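Long-range contact in thioredoxin reductase (PDB 4NTD), which probably forms disulfide bonds in natural sulfur products such as holomycin, as a flavoenzyme that carries FAD and resembles thioredoxin reductases: residues A[266-279]-A[287-301]. Sequence-based numbering, arbitrary orientation.
With FAD (flavin-adenine dinucleotide), chain C.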
loop_
_atom_site.group_PDB
_atom_site.type_symbol
_atom_site.label_atom_id
_atom_site.label_comp_id
_atom_site.label_asym_id
_atom_site.label_seq_id
_atom_site.Cartn_x
_atom_site.Cartn_y
_atom_site.Cartn_z
ATOM N N LEU A 266 4.435 16.076 13.990
ATOM C CA LEU A 266 4.840 16.534 12.661
ATOM C C LEU A 266 4.734 18.055 12.550
ATOM O O LEU A 266 5.637 18.708 12.024
ATOM C CB LEU A 266 3.995 15.852 11.580
ATOM C CG LEU A 266 4.143 14.326 11.516
ATOM C CD1 LEU A 266 3.030 13.699 10.690
ATOM C CD2 LEU A 266 5.508 13.937 10.964
ATOM N N THR A 267 3.637 18.615 13.055
ATOM C CA THR A 267 3.461 20.067 13.092
ATOM C C THR A 267 4.581 20.745 13.888
ATOM O O THR A 267 5.130 21.758 13.448
ATOM C CB THR A 267 2.090 20.447 13.689
ATOM O OG1 THR A 267 1.049 19.875 12.888
ATOM C CG2 THR A 267 1.908 21.965 13.737
ATOM N N ALA A 268 4.927 20.176 15.042
ATOM C CA ALA A 268 5.981 20.731 15.900
ATOM C C ALA A 268 7.363 20.690 15.239
ATOM O O ALA A 268 8.205 21.550 15.502
ATOM C CB ALA A 268 6.013 20.007 17.238
ATOM N N LEU A 269 7.587 19.695 14.382
ATOM C CA LEU A 269 8.830 19.588 13.608
ATOM C C LEU A 269 8.902 20.587 12.448
ATOM O O LEU A 269 9.969 20.779 11.861
ATOM C CB LEU A 269 9.004 18.161 13.067
ATOM C CG LEU A 269 9.513 17.122 14.069
ATOM C CD1 LEU A 269 9.196 15.711 13.597
ATOM C CD2 LEU A 269 11.007 17.286 14.307
ATOM N N GLY A 270 7.773 21.210 12.116
ATOM C CA GLY A 270 7.707 22.189 11.033
ATOM C C GLY A 270 7.322 21.586 9.694
ATOM O O GLY A 270 7.562 22.193 8.650
ATOM N N CYS A 271 6.718 20.398 9.719
ATOM C CA CYS A 271 6.267 19.736 8.496
ATOM C C CYS A 271 5.143 20.542 7.853
ATOM O O CYS A 271 4.188 20.926 8.527
ATOM C CB CYS A 271 5.774 18.314 8.788
ATOM S SG CYS A 271 7.016 17.195 9.479
ATOM N N GLU A 272 5.267 20.800 6.554
ATOM C CA GLU A 272 4.283 21.600 5.828
ATOM C C GLU A 272 2.974 20.836 5.642
ATOM O O GLU A 272 2.977 19.615 5.484
ATOM C CB GLU A 272 4.845 22.031 4.469
ATOM C CG GLU A 272 5.999 23.018 4.579
ATOM C CD GLU A 272 6.640 23.354 3.243
ATOM O OE1 GLU A 272 6.099 22.953 2.191
ATOM O OE2 GLU A 272 7.692 24.028 3.247
ATOM N N ARG A 273 1.862 21.565 5.689
ATOM C CA ARG A 273 0.542 20.999 5.424
ATOM C C ARG A 273 0.138 21.333 3.996
ATOM O O ARG A 273 0.497 22.391 3.475
ATOM C CB ARG A 273 -0.507 21.579 6.380
ATOM C CG ARG A 273 -0.121 21.561 7.850
ATOM C CD ARG A 273 -1.271 22.026 8.734
ATOM N NE ARG A 273 -2.192 20.931 9.039
ATOM C CZ ARG A 273 -2.019 20.031 10.008
ATOM N NH1 ARG A 273 -0.953 20.073 10.808
ATOM N NH2 ARG A 273 -2.926 19.076 10.182
ATOM N N GLY A 274 -0.617 20.436 3.369
ATOM C CA GLY A 274 -1.200 20.705 2.060
ATOM C C GLY A 274 -2.396 21.628 2.188
ATOM O O GLY A 274 -2.804 21.980 3.298
ATOM N N ALA A 275 -2.964 22.021 1.050
ATOM C CA ALA A 275 -4.152 22.876 1.033
ATOM C C ALA A 275 -5.354 22.205 1.709
ATOM O O ALA A 275 -6.230 22.887 2.244
ATOM C CB ALA A 275 -4.502 23.269 -0.396
ATOM N N ASP A 276 -5.382 20.871 1.687
ATOM C CA ASP A 276 -6.458 20.099 2.322
ATOM C C ASP A 276 -6.374 20.036 3.856
ATOM O O ASP A 276 -7.298 19.540 4.504
ATOM C CB ASP A 276 -6.520 18.677 1.739
ATOM C CG ASP A 276 -5.248 17.871 1.979
ATOM O OD1 ASP A 276 -4.324 18.362 2.664
ATOM O OD2 ASP A 276 -5.177 16.734 1.469
ATOM N N GLY A 277 -5.270 20.517 4.429
ATOM C CA GLY A 277 -5.105 20.576 5.883
ATOM C C GLY A 277 -4.330 19.415 6.488
ATOM O O GLY A 277 -4.063 19.408 7.689
ATOM N N TRP A 278 -3.964 18.434 5.663
ATOM C CA TRP A 278 -3.203 17.271 6.125
ATOM C C TRP A 278 -1.716 17.470 5.838
ATOM O O TRP A 278 -1.352 18.212 4.926
ATOM C CB TRP A 278 -3.719 15.995 5.448
ATOM C CG TRP A 278 -5.128 15.651 5.847
ATOM C CD1 TRP A 278 -6.263 16.330 5.511
ATOM C CD2 TRP A 278 -5.549 14.552 6.665
ATOM N NE1 TRP A 278 -7.363 15.724 6.067
ATOM C CE2 TRP A 278 -6.952 14.629 6.780
ATOM C CE3 TRP A 278 -4.876 13.508 7.310
ATOM C CZ2 TRP A 278 -7.697 13.704 7.514
ATOM C CZ3 TRP A 278 -5.619 12.588 8.039
ATOM C CH2 TRP A 278 -7.012 12.695 8.137
ATOM N N ILE A 279 -0.860 16.817 6.623
ATOM C CA ILE A 279 0.588 16.931 6.435
ATOM C C ILE A 279 0.953 16.410 5.046
ATOM O O ILE A 279 0.548 15.313 4.660
ATOM C CB ILE A 279 1.382 16.153 7.515
ATOM C CG1 ILE A 279 1.172 16.770 8.909
ATOM C CG2 ILE A 279 2.871 16.106 7.176
ATOM C CD1 ILE A 279 1.707 18.179 9.075
ATOM N N THR A 287 8.088 13.743 4.333
ATOM C CA THR A 287 7.525 15.067 4.619
ATOM C C THR A 287 8.484 16.167 4.151
ATOM O O THR A 287 9.535 15.876 3.580
ATOM C CB THR A 287 7.253 15.250 6.129
ATOM O OG1 THR A 287 8.494 15.318 6.840
ATOM C CG2 THR A 287 6.399 14.111 6.682
ATOM N N SER A 288 8.126 17.425 4.404
ATOM C CA SER A 288 8.980 18.564 4.051
ATOM C C SER A 288 10.210 18.711 4.955
ATOM O O SER A 288 11.113 19.492 4.647
ATOM C CB SER A 288 8.172 19.865 4.074
ATOM O OG SER A 288 7.781 20.202 5.394
ATOM N N VAL A 289 10.236 17.984 6.070
ATOM C CA VAL A 289 11.379 18.000 6.983
ATOM C C VAL A 289 12.294 16.822 6.650
ATOM O O VAL A 289 11.852 15.671 6.690
ATOM C CB VAL A 289 10.925 17.916 8.455
ATOM C CG1 VAL A 289 12.125 17.811 9.389
ATOM C CG2 VAL A 289 10.079 19.131 8.812
ATOM N N PRO A 290 13.569 17.101 6.317
ATOM C CA PRO A 290 14.468 15.996 5.982
ATOM C C PRO A 290 14.576 14.956 7.098
ATOM O O PRO A 290 14.695 15.312 8.272
ATOM C CB PRO A 290 15.815 16.690 5.741
ATOM C CG PRO A 290 15.466 18.091 5.380
ATOM C CD PRO A 290 14.220 18.414 6.149
ATOM N N GLY A 291 14.499 13.683 6.721
ATOM C CA GLY A 291 14.637 12.577 7.660
ATOM C C GLY A 291 13.361 12.135 8.354
ATOM O O GLY A 291 13.397 11.213 9.171
ATOM N N VAL A 292 12.237 12.774 8.029
ATOM C CA VAL A 292 10.958 12.497 8.688
ATOM C C VAL A 292 9.928 11.972 7.686
ATOM O O VAL A 292 9.509 12.691 6.777
ATOM C CB VAL A 292 10.403 13.757 9.387
ATOM C CG1 VAL A 292 9.059 13.466 10.049
ATOM C CG2 VAL A 292 11.402 14.278 10.411
ATOM N N TRP A 293 9.536 10.710 7.865
ATOM C CA TRP A 293 8.498 10.074 7.055
ATOM C C TRP A 293 7.197 9.982 7.852
ATOM O O TRP A 293 7.218 9.946 9.084
ATOM C CB TRP A 293 8.936 8.667 6.621
ATOM C CG TRP A 293 9.664 8.617 5.302
ATOM C CD1 TRP A 293 9.142 8.248 4.099
ATOM C CD2 TRP A 293 11.040 8.939 5.058
ATOM N NE1 TRP A 293 10.101 8.321 3.119
ATOM C CE2 TRP A 293 11.277 8.743 3.680
ATOM C CE3 TRP A 293 12.097 9.372 5.869
ATOM C CZ2 TRP A 293 12.524 8.967 3.094
ATOM C CZ3 TRP A 293 13.338 9.597 5.284
ATOM C CH2 TRP A 293 13.538 9.394 3.910
ATOM N N ALA A 294 6.073 9.942 7.139
ATOM C CA ALA A 294 4.757 9.759 7.754
ATOM C C ALA A 294 3.925 8.800 6.908
ATOM O O ALA A 294 3.863 8.954 5.689
ATOM C CB ALA A 294 4.046 11.093 7.894
ATOM N N VAL A 295 3.300 7.813 7.551
ATOM C CA VAL A 295 2.524 6.788 6.842
ATOM C C VAL A 295 1.226 6.432 7.560
ATOM O O VAL A 295 1.131 6.538 8.783
ATOM C CB VAL A 295 3.333 5.484 6.633
ATOM C CG1 VAL A 295 4.623 5.760 5.874
ATOM C CG2 VAL A 295 3.632 4.798 7.959
ATOM N N GLY A 296 0.246 5.979 6.784
ATOM C CA GLY A 296 -1.046 5.543 7.303
ATOM C C GLY A 296 -2.062 6.651 7.517
ATOM O O GLY A 296 -2.017 7.694 6.858
ATOM N N ASN A 297 -2.982 6.410 8.451
ATOM C CA ASN A 297 -4.082 7.335 8.739
ATOM C C ASN A 297 -3.647 8.728 9.209
ATOM O O ASN A 297 -4.437 9.667 9.125
ATOM C CB ASN A 297 -5.036 6.746 9.796
ATOM C CG ASN A 297 -6.162 5.892 9.215
ATOM O OD1 ASN A 297 -6.796 5.144 9.958
ATOM N ND2 ASN A 297 -6.444 6.016 7.916
ATOM N N VAL A 298 -2.419 8.871 9.714
ATOM C CA VAL A 298 -1.928 10.194 10.132
ATOM C C VAL A 298 -1.828 11.165 8.947
ATOM O O VAL A 298 -1.918 12.376 9.137
ATOM C CB VAL A 298 -0.585 10.119 10.913
ATOM C CG1 VAL A 298 0.569 9.686 10.017
ATOM C CG2 VAL A 298 -0.271 11.454 11.582
ATOM N N VAL A 299 -1.665 10.635 7.733
ATOM C CA VAL A 299 -1.632 11.465 6.520
ATOM C C VAL A 299 -2.714 11.141 5.476
ATOM O O VAL A 299 -2.891 11.903 4.528
ATOM C CB VAL A 299 -0.240 11.430 5.837
ATOM C CG1 VAL A 299 0.772 12.206 6.665
ATOM C CG2 VAL A 299 0.236 10.001 5.604
ATOM N N ASP A 300 -3.443 10.038 5.647
ATOM C CA ASP A 300 -4.437 9.610 4.662
ATOM C C ASP A 300 -5.666 9.010 5.352
ATOM O O ASP A 300 -5.617 7.871 5.814
ATOM C CB ASP A 300 -3.806 8.590 3.704
ATOM C CG ASP A 300 -4.761 8.120 2.611
ATOM O OD1 ASP A 300 -5.933 8.552 2.580
ATOM O OD2 ASP A 300 -4.326 7.301 1.770
ATOM N N PRO A 301 -6.785 9.761 5.401
ATOM C CA PRO A 301 -7.988 9.238 6.062
ATOM C C PRO A 301 -8.689 8.082 5.335
ATOM O O PRO A 301 -9.587 7.462 5.907
ATOM C CB PRO A 301 -8.911 10.459 6.119
ATOM C CG PRO A 301 -8.505 11.286 4.950
ATOM C CD PRO A 301 -7.024 11.086 4.798
HETATM P PA FAD C . -3.366 2.550 13.630
HETATM O O1A FAD C . -3.664 1.128 13.236
HETATM O O2A FAD C . -4.453 3.348 14.299
HETATM O O5B FAD C . -2.087 2.536 14.596
HETATM C C5B FAD C . -1.567 3.750 15.122
HETATM C C4B FAD C . -0.794 3.422 16.388
HETATM O O4B FAD C . -0.059 4.570 16.804
HETATM C C3B FAD C . -1.709 3.037 17.548
HETATM O O3B FAD C . -1.381 1.730 18.038
HETATM C C2B FAD C . -1.472 4.108 18.601
HETATM O O2B FAD C . -1.496 3.583 19.931
HETATM C C1B FAD C . -0.096 4.635 18.230
HETATM N N9A FAD C . 0.221 6.017 18.651
HETATM C C8A FAD C . -0.482 7.130 18.371
HETATM N N7A FAD C . 0.126 8.221 18.896
HETATM C C5A FAD C . 1.243 7.804 19.518
HETATM C C6A FAD C . 2.344 8.435 20.274
HETATM N N6A FAD C . 2.355 9.771 20.476
HETATM N N1A FAD C . 3.324 7.633 20.756
HETATM C C2A FAD C . 3.320 6.297 20.563
HETATM N N3A FAD C . 2.348 5.662 19.878
HETATM C C4A FAD C . 1.306 6.350 19.345
HETATM N N1 FAD C . -9.602 -1.214 7.938
HETATM C C2 FAD C . -9.575 -2.363 7.224
HETATM O O2 FAD C . -8.727 -2.466 6.314
HETATM N N3 FAD C . -10.421 -3.382 7.458
HETATM C C4 FAD C . -11.350 -3.329 8.429
HETATM O O4 FAD C . -12.125 -4.288 8.620
HETATM C C4X FAD C . -11.440 -2.109 9.267
HETATM N N5 FAD C . -12.345 -1.963 10.267
HETATM C C5X FAD C . -12.391 -0.815 10.994
HETATM C C6 FAD C . -13.329 -0.691 12.015
HETATM C C7 FAD C . -13.404 0.469 12.781
HETATM C C7M FAD C . -14.429 0.581 13.883
HETATM C C8 FAD C . -12.471 1.591 12.510
HETATM C C8M FAD C . -12.540 2.859 13.320
HETATM C C9 FAD C . -11.531 1.477 11.491
HETATM C C9A FAD C . -11.453 0.315 10.717
HETATM N N10 FAD C . -10.502 0.171 9.674
HETATM C C10 FAD C . -10.483 -1.030 8.945
HETATM C "C1'" FAD C . -9.525 1.211 9.326
HETATM C "C2'" FAD C . -8.247 0.978 10.132
HETATM O "O2'" FAD C . -8.477 1.354 11.498
HETATM C "C3'" FAD C . -7.070 1.781 9.580
HETATM O "O3'" FAD C . -6.886 1.459 8.196
HETATM C "C4'" FAD C . -5.756 1.506 10.313
HETATM O "O4'" FAD C . -5.928 1.576 11.733
HETATM C "C5'" FAD C . -4.677 2.508 9.921
HETATM O "O5'" FAD C . -3.409 1.995 10.322
HETATM P P FAD C . -2.273 2.951 10.933
HETATM O O1P FAD C . -2.215 4.218 10.127
HETATM O O2P FAD C . -1.039 2.105 11.123
HETATM O O3P FAD C . -2.860 3.426 12.370
HETATM O O HOH W 1 9.396 22.131 6.325
HETATM O O HOH W 2 5.337 17.930 5.178
HETATM O O HOH W 3 -1.975 15.184 8.629
HETATM O O HOH W 4 -1.560 14.009 3.413
#
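In the FAD-binding Rossmann-type domain, whose parallel sheet ends on strand 292-294, the end of helix 264-269 and the loop that follows (266-279) pack against segment 287-301, Trp278 meeting Pro301 and Leu266 meeting Val292. The loop after the strand carries Asn297, whose backbone N donates to FAD O1P (2.9 Å). Pro301, which touches the bound glutathione, lays its CD over one face of the indole of Trp278, 3.7 Å from the centroid of the six-membered ring and 11° off its normal, a CH-pi contact; Asn297 O meets the ring edge in plane at CZ3 (3.3 Å). Replacing Trp278 by an alanine is likely to leave Pro301 without its flat partner and open a gap beside the carbonyls of Asn297 and Val298. Further along, Leu266 forks over the strand: CD2 reaches Val292 CG1 at 3.7 Å, while CD1 touches both Ala294 CB (4.0 Å) and Val298 CG2 (4.1 Å). A Schellman motif closes the helix at Gly270, and Cys271 then rests its SG on Val289 CG2 (3.7 Å). Water 3 joins Ile279 N to Val298 O, tying the backbones near the tryptophan. At the exposed far end Ser288 turns OG between its own backbone N and carbonyl carbon (chi1 68°), where OG accepts a nearly straight bond from Glu272 N, 2.8 Å long and 162° at the hydrogen; water 1 links the same OG to Gly270 O.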